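Local coordinates for protein EreC (Klebsiella pneumoniae, PDB 6XCQ) that probably hydrolyses the lactone ester of erythromycin and related macrolide antibiotics, thereby giving the bacterium resistance to them, at residues Leu82-Val87 and Leu136-Ser141; Ser220-Leu225 and Ser254-Leu259. The protein carries 1 engineered substitution. One frame throughout, in Å; residues are numbered along the deposited sequence.

Contact 1 (Leu82-Val87 and Leu136-Ser141)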
loop_
_atom_site.group_PDB
_atom_site.type_symbol
_atom_site.label_atom_id
_atom_site.label_comp_id
_atom_site.label_asym_id
_atom_site.label_seq_id
_atom_site.Cartn_x
_atom_site.Cartn_y
_atom_site.Cartn_z
ATOM N N LEU A 82 13.110 6.769 -7.969
ATOM C CA LEU A 82 13.426 5.351 -7.956
ATOM C C LEU A 82 12.525 4.570 -8.910
ATOM O O LEU A 82 12.927 3.520 -9.412
ATOM C CB LEU A 82 13.328 4.819 -6.532
ATOM C CG LEU A 82 14.583 5.195 -5.740
ATOM C CD1 LEU A 82 14.391 5.025 -4.249
ATOM C CD2 LEU A 82 15.746 4.349 -6.234
ATOM N N ILE A 83 11.321 5.068 -9.183
ATOM C CA ILE A 83 10.506 4.487 -10.252
ATOM C C ILE A 83 11.235 4.627 -11.587
ATOM O O ILE A 83 11.379 3.656 -12.340
ATOM C CB ILE A 83 9.109 5.142 -10.278
ATOM C CG1 ILE A 83 8.298 4.694 -9.063
ATOM C CG2 ILE A 83 8.347 4.787 -11.548
ATOM C CD1 ILE A 83 7.076 5.572 -8.765
ATOM N N ARG A 84 11.768 5.823 -11.870
ATOM C CA ARG A 84 12.563 6.018 -13.084
ATOM C C ARG A 84 13.695 5.000 -13.181
ATOM O O ARG A 84 13.901 4.379 -14.228
ATOM C CB ARG A 84 13.131 7.439 -13.127
ATOM C CG ARG A 84 12.196 8.469 -13.732
ATOM C CD ARG A 84 12.976 9.680 -14.206
ATOM N NE ARG A 84 13.748 9.348 -15.397
ATOM C CZ ARG A 84 14.778 10.053 -15.846
ATOM N NH1 ARG A 84 15.178 11.142 -15.194
ATOM N NH2 ARG A 84 15.413 9.659 -16.944
ATOM N N TYR A 85 14.438 4.809 -12.089
ATOM C CA TYR A 85 15.546 3.859 -12.106
ATOM C C TYR A 85 15.067 2.432 -12.367
ATOM O O TYR A 85 15.657 1.702 -13.173
ATOM C CB TYR A 85 16.303 3.938 -10.782
ATOM C CG TYR A 85 17.244 2.787 -10.548
ATOM C CD1 TYR A 85 18.439 2.688 -11.249
ATOM C CD2 TYR A 85 16.946 1.811 -9.613
ATOM C CE1 TYR A 85 19.314 1.642 -11.021
ATOM C CE2 TYR A 85 17.805 0.762 -9.381
ATOM C CZ TYR A 85 18.989 0.683 -10.085
ATOM O OH TYR A 85 19.841 -0.368 -9.840
ATOM N N LEU A 86 14.008 2.006 -11.679
ATOM C CA LEU A 86 13.548 0.628 -11.826
ATOM C C LEU A 86 12.928 0.404 -13.199
ATOM O O LEU A 86 13.121 -0.654 -13.814
ATOM C CB LEU A 86 12.548 0.288 -10.723
ATOM C CG LEU A 86 13.135 0.224 -9.314
ATOM C CD1 LEU A 86 12.027 0.169 -8.247
ATOM C CD2 LEU A 86 14.071 -0.957 -9.225
ATOM N N VAL A 87 12.196 1.394 -13.702
ATOM C CA VAL A 87 11.568 1.257 -15.011
ATOM C C VAL A 87 12.618 1.319 -16.110
ATOM O O VAL A 87 12.710 0.421 -16.956
ATOM C CB VAL A 87 10.484 2.330 -15.205
ATOM C CG1 VAL A 87 10.089 2.417 -16.685
ATOM C CG2 VAL A 87 9.281 2.002 -14.354
ATOM N N LEU A 136 1.105 10.236 -8.623
ATOM C CA LEU A 136 0.235 9.859 -9.741
ATOM C C LEU A 136 0.241 10.922 -10.836
ATOM O O LEU A 136 0.313 10.594 -12.029
ATOM C CB LEU A 136 -1.190 9.624 -9.239
ATOM C CG LEU A 136 -1.410 8.305 -8.514
ATOM C CD1 LEU A 136 -2.744 8.341 -7.757
ATOM C CD2 LEU A 136 -1.388 7.192 -9.524
ATOM N N ILE A 137 0.175 12.198 -10.445
ATOM C CA ILE A 137 0.240 13.288 -11.417
ATOM C C ILE A 137 1.570 13.256 -12.154
ATOM O O ILE A 137 1.628 13.444 -13.376
ATOM C CB ILE A 137 0.016 14.648 -10.729
ATOM C CG1 ILE A 137 -1.383 14.736 -10.126
ATOM C CG2 ILE A 137 0.232 15.795 -11.722
ATOM C CD1 ILE A 137 -1.487 15.854 -9.060
ATOM N N TRP A 138 2.661 13.001 -11.426
ATOM C CA TRP A 138 3.959 12.874 -12.078
ATOM C C TRP A 138 3.992 11.673 -13.026
ATOM O O TRP A 138 4.450 11.785 -14.168
ATOM C CB TRP A 138 5.073 12.769 -11.028
ATOM C CG TRP A 138 6.367 12.451 -11.679
ATOM C CD1 TRP A 138 7.224 13.333 -12.278
ATOM C CD2 TRP A 138 6.942 11.157 -11.841
ATOM N NE1 TRP A 138 8.308 12.660 -12.795
ATOM C CE2 TRP A 138 8.159 11.324 -12.536
ATOM C CE3 TRP A 138 6.550 9.869 -11.466
ATOM C CZ2 TRP A 138 8.975 10.255 -12.865
ATOM C CZ3 TRP A 138 7.367 8.818 -11.783
ATOM C CH2 TRP A 138 8.567 9.011 -12.477
ATOM N N ILE A 139 3.495 10.518 -12.571
ATOM C CA ILE A 139 3.518 9.303 -13.390
ATOM C C ILE A 139 2.846 9.548 -14.740
ATOM O O ILE A 139 3.364 9.160 -15.796
ATOM C CB ILE A 139 2.838 8.140 -12.646
ATOM C CG1 ILE A 139 3.781 7.490 -11.635
ATOM C CG2 ILE A 139 2.336 7.086 -13.633
ATOM C CD1 ILE A 139 3.081 6.429 -10.784
ATOM N N LYS A 140 1.681 10.194 -14.721
ATOM C CA LYS A 140 0.956 10.430 -15.968
ATOM C C LYS A 140 1.792 11.257 -16.940
ATOM O O LYS A 140 1.893 10.921 -18.123
ATOM C CB LYS A 140 -0.382 11.111 -15.676
ATOM C CG LYS A 140 -1.208 11.453 -16.916
ATOM C CD LYS A 140 -2.580 12.011 -16.543
ATOM C CE LYS A 140 -3.482 12.232 -17.802
ATOM N NZ LYS A 140 -4.859 12.662 -17.386
ATOM N N SER A 141 2.414 12.337 -16.457
ATOM C CA SER A 141 3.284 13.128 -17.325
ATOM C C SER A 141 4.454 12.297 -17.816
ATOM O O SER A 141 4.735 12.240 -19.022
ATOM C CB SER A 141 3.787 14.371 -16.588
ATOM O OG SER A 141 2.715 15.079 -15.993
#
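Trp138 reaches across to helix 73-90 with the benzene half of its indole, and Ile83 and Arg84 meet it there at the ring edge. Arg84 makes the closer approach: its CG lies in the plane of the indole, 3.8 Å from Trp138 CZ2 and 3.9 Å from Trp138 CH2, and the Arg84 chain runs roughly perpendicular to that of Trp138. Since CG does the touching, Arg84 contributes its aliphatic stem. Its guanidinium is tilted 44° from the indole, and Arg84 CZ is 6.5 Å from Trp138 CZ2, which argues against a cation-pi stack. Ile83 comes to the next part of the same edge, its CG2 standing 4.2 Å from Trp138 CZ3 and close to the ring plane, where the two side chains pass alongside with opposed directions.

The torsions explain the reach. With CG of Trp138 anti to the backbone N (chi1 172°), the indole spans a gap in which even the nearest CA atoms, those of Ile83 and Ile139, are 9.0 Å apart. A bend at chi3 (72°) turns the end of Arg84 to its polar partners, a salt bridge with Glu88 and a hydrogen bond from NH1 to Pro42 O. Trp138 is held by NE1 bonding to Gln43 OE1 and by stacking on Tyr142.

Behind this edge contact, Ile83 and Ile139 both rest on Ile95 of strand 94-97, which puts the two helices on one face of the sheet. Such side-by-side helices, each from a connection between parallel strands, are characteristic of an alpha/beta fold.

Contact 2 (Ser220-Leu225 and Ser254-Leu259)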
loop_
_atom_site.group_PDB
_atom_site.type_symbol
_atom_site.label_atom_id
_atom_site.label_comp_id
_atom_site.label_asym_id
_atom_site.label_seq_id
_atom_site.Cartn_x
_atom_site.Cartn_y
_atom_site.Cartn_z
ATOM N N SER A 220 -21.090 -14.386 7.615
ATOM C CA SER A 220 -21.466 -15.734 7.206
ATOM C C SER A 220 -21.932 -15.758 5.754
ATOM O O SER A 220 -21.662 -16.720 5.023
ATOM C CB SER A 220 -22.551 -16.276 8.134
ATOM O OG SER A 220 -22.090 -16.314 9.476
ATOM N N GLY A 221 -22.632 -14.706 5.320
ATOM C CA GLY A 221 -23.093 -14.648 3.943
ATOM C C GLY A 221 -21.945 -14.641 2.955
ATOM O O GLY A 221 -22.007 -15.292 1.909
ATOM N N VAL A 222 -20.864 -13.925 3.287
ATOM C CA VAL A 222 -19.709 -13.880 2.400
ATOM C C VAL A 222 -19.009 -15.234 2.371
ATOM O O VAL A 222 -18.601 -15.708 1.305
ATOM C CB VAL A 222 -18.762 -12.734 2.812
ATOM C CG1 VAL A 222 -17.426 -12.873 2.144
ATOM C CG2 VAL A 222 -19.378 -11.391 2.415
ATOM N N THR A 223 -18.890 -15.897 3.526
ATOM C CA THR A 223 -18.288 -17.229 3.541
ATOM C C THR A 223 -19.091 -18.213 2.682
ATOM O O THR A 223 -18.516 -18.992 1.913
ATOM C CB THR A 223 -18.165 -17.719 4.989
ATOM O OG1 THR A 223 -17.189 -16.913 5.686
ATOM C CG2 THR A 223 -17.724 -19.149 5.042
ATOM N N ARG A 224 -20.422 -18.187 2.795
ATOM C CA ARG A 224 -21.247 -19.055 1.957
ATOM C C ARG A 224 -20.954 -18.822 0.482
ATOM O O ARG A 224 -20.767 -19.775 -0.287
ATOM C CB ARG A 224 -22.732 -18.821 2.253
ATOM C CG ARG A 224 -23.685 -19.829 1.584
ATOM C CD ARG A 224 -24.281 -19.299 0.276
ATOM N NE ARG A 224 -25.539 -19.951 -0.071
ATOM C CZ ARG A 224 -25.643 -21.050 -0.812
ATOM N NH1 ARG A 224 -24.553 -21.653 -1.287
ATOM N NH2 ARG A 224 -26.844 -21.556 -1.068
ATOM N N LEU A 225 -20.888 -17.554 0.074
ATOM C CA LEU A 225 -20.620 -17.234 -1.325
ATOM C C LEU A 225 -19.245 -17.709 -1.755
ATOM O O LEU A 225 -19.077 -18.202 -2.872
ATOM C CB LEU A 225 -20.720 -15.725 -1.547
ATOM C CG LEU A 225 -22.046 -15.246 -2.114
ATOM C CD1 LEU A 225 -22.172 -13.755 -1.909
ATOM C CD2 LEU A 225 -22.169 -15.620 -3.585
ATOM N N SER A 254 -11.882 -9.768 -1.498
ATOM C CA SER A 254 -11.793 -8.387 -1.049
ATOM C C SER A 254 -12.863 -8.074 -0.005
ATOM O O SER A 254 -12.566 -7.473 1.033
ATOM C CB SER A 254 -11.913 -7.445 -2.246
ATOM O OG SER A 254 -11.837 -6.094 -1.798
ATOM N N ILE A 255 -14.114 -8.480 -0.257
ATOM C CA ILE A 255 -15.191 -8.207 0.701
ATOM C C ILE A 255 -14.959 -8.944 2.015
ATOM O O ILE A 255 -15.133 -8.374 3.105
ATOM C CB ILE A 255 -16.561 -8.569 0.101
ATOM C CG1 ILE A 255 -16.894 -7.655 -1.077
ATOM C CG2 ILE A 255 -17.636 -8.478 1.159
ATOM C CD1 ILE A 255 -17.817 -8.351 -2.173
ATOM N N GLU A 256 -14.566 -10.220 1.941
ATOM C CA GLU A 256 -14.335 -10.999 3.156
ATOM C C GLU A 256 -13.302 -10.327 4.056
ATOM O O GLU A 256 -13.500 -10.206 5.268
ATOM C CB GLU A 256 -13.880 -12.407 2.797
ATOM C CG GLU A 256 -13.499 -13.281 3.985
ATOM C CD GLU A 256 -12.739 -14.537 3.542
ATOM O OE1 GLU A 256 -13.021 -15.646 4.052
ATOM O OE2 GLU A 256 -11.845 -14.409 2.674
ATOM N N TYR A 257 -12.183 -9.897 3.479
ATOM C CA TYR A 257 -11.150 -9.261 4.295
ATOM C C TYR A 257 -11.547 -7.848 4.696
ATOM O O TYR A 257 -11.071 -7.339 5.723
ATOM C CB TYR A 257 -9.817 -9.275 3.549
ATOM C CG TYR A 257 -9.037 -10.576 3.712
ATOM C CD1 TYR A 257 -9.378 -11.726 2.996
ATOM C CD2 TYR A 257 -7.965 -10.649 4.592
ATOM C CE1 TYR A 257 -8.656 -12.925 3.154
ATOM C CE2 TYR A 257 -7.241 -11.815 4.752
ATOM C CZ TYR A 257 -7.586 -12.951 4.041
ATOM O OH TYR A 257 -6.857 -14.089 4.241
ATOM N N THR A 258 -12.420 -7.197 3.923
ATOM C CA THR A 258 -12.896 -5.877 4.340
ATOM C C THR A 258 -13.729 -5.967 5.613
ATOM O O THR A 258 -13.524 -5.198 6.560
ATOM C CB THR A 258 -13.696 -5.217 3.220
ATOM O OG1 THR A 258 -12.814 -4.934 2.138
ATOM C CG2 THR A 258 -14.282 -3.912 3.700
ATOM N N LEU A 259 -14.665 -6.919 5.666
ATOM C CA LEU A 259 -15.481 -7.088 6.866
ATOM C C LEU A 259 -14.628 -7.463 8.082
ATOM O O LEU A 259 -14.842 -6.944 9.188
ATOM C CB LEU A 259 -16.568 -8.146 6.614
ATOM C CG LEU A 259 -17.582 -7.866 5.488
ATOM C CD1 LEU A 259 -18.819 -8.788 5.571
ATOM C CD2 LEU A 259 -18.011 -6.390 5.472
HETATM O O HOH W 1 -14.236 -17.924 5.098
#
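Glu256, whose carboxylate is the flat side-chain group among the touching residues, meets Val222 through its aliphatic stem, with Glu256 CB 3.6 Å from Val222 CG1. The carboxylate itself lies beyond, where Glu256 OE1 accepts a bond of 2.8 Å from a water; that water is also 3.2 Å from Thr223 OG1 and so links the two helices. The extended Glu256 chain, with CG anti to the backbone N (chi1 175°), carries the acid to this bridge. Close by is the like-charged Glu253, which could raise the proton affinity of the pair. A second flat group, the Ser254 carbonyl, takes Thr258 OG1 and Thr258 N from opposite faces of its plane.

Val222 carries the interface: its two branches pack on Ile255, Glu256 and Leu259. While CG1 sits against Glu256, the other branch, CG2, lies 3.6 Å from Ile255 CG2 and 4.1 Å from Leu259 CD1. Leu188 of helix 182-191 also packs on Val222, and helix 164-177 lies against Ile255. The axes of 220-225 and 254-259 approach to 9.8 Å at 155°, an antiparallel pair; with helices 164-177 and 182-191 against it, this is consistent with a helical bundle.

The two contacts lie in series along the chain, both segments of contact 1 preceding those of contact 2, and on opposite sides of the molecular centre. Their own centres are 35 Å apart and their nearest atoms about 18 Å, so neither touches the other, and they share no helix. Contact 1 joins helices 73-90 and 126-146 over the mixed sheet, near strand 94-97. Contact 2 joins helices 212-231 and 244-267, in the run of helices that separates strand 151-154, an outermost strand, from strand 301-304, which lies further inside the same sheet. This is consistent with an alpha/beta core carrying a helical region between these two strands, and each contact samples one of these parts.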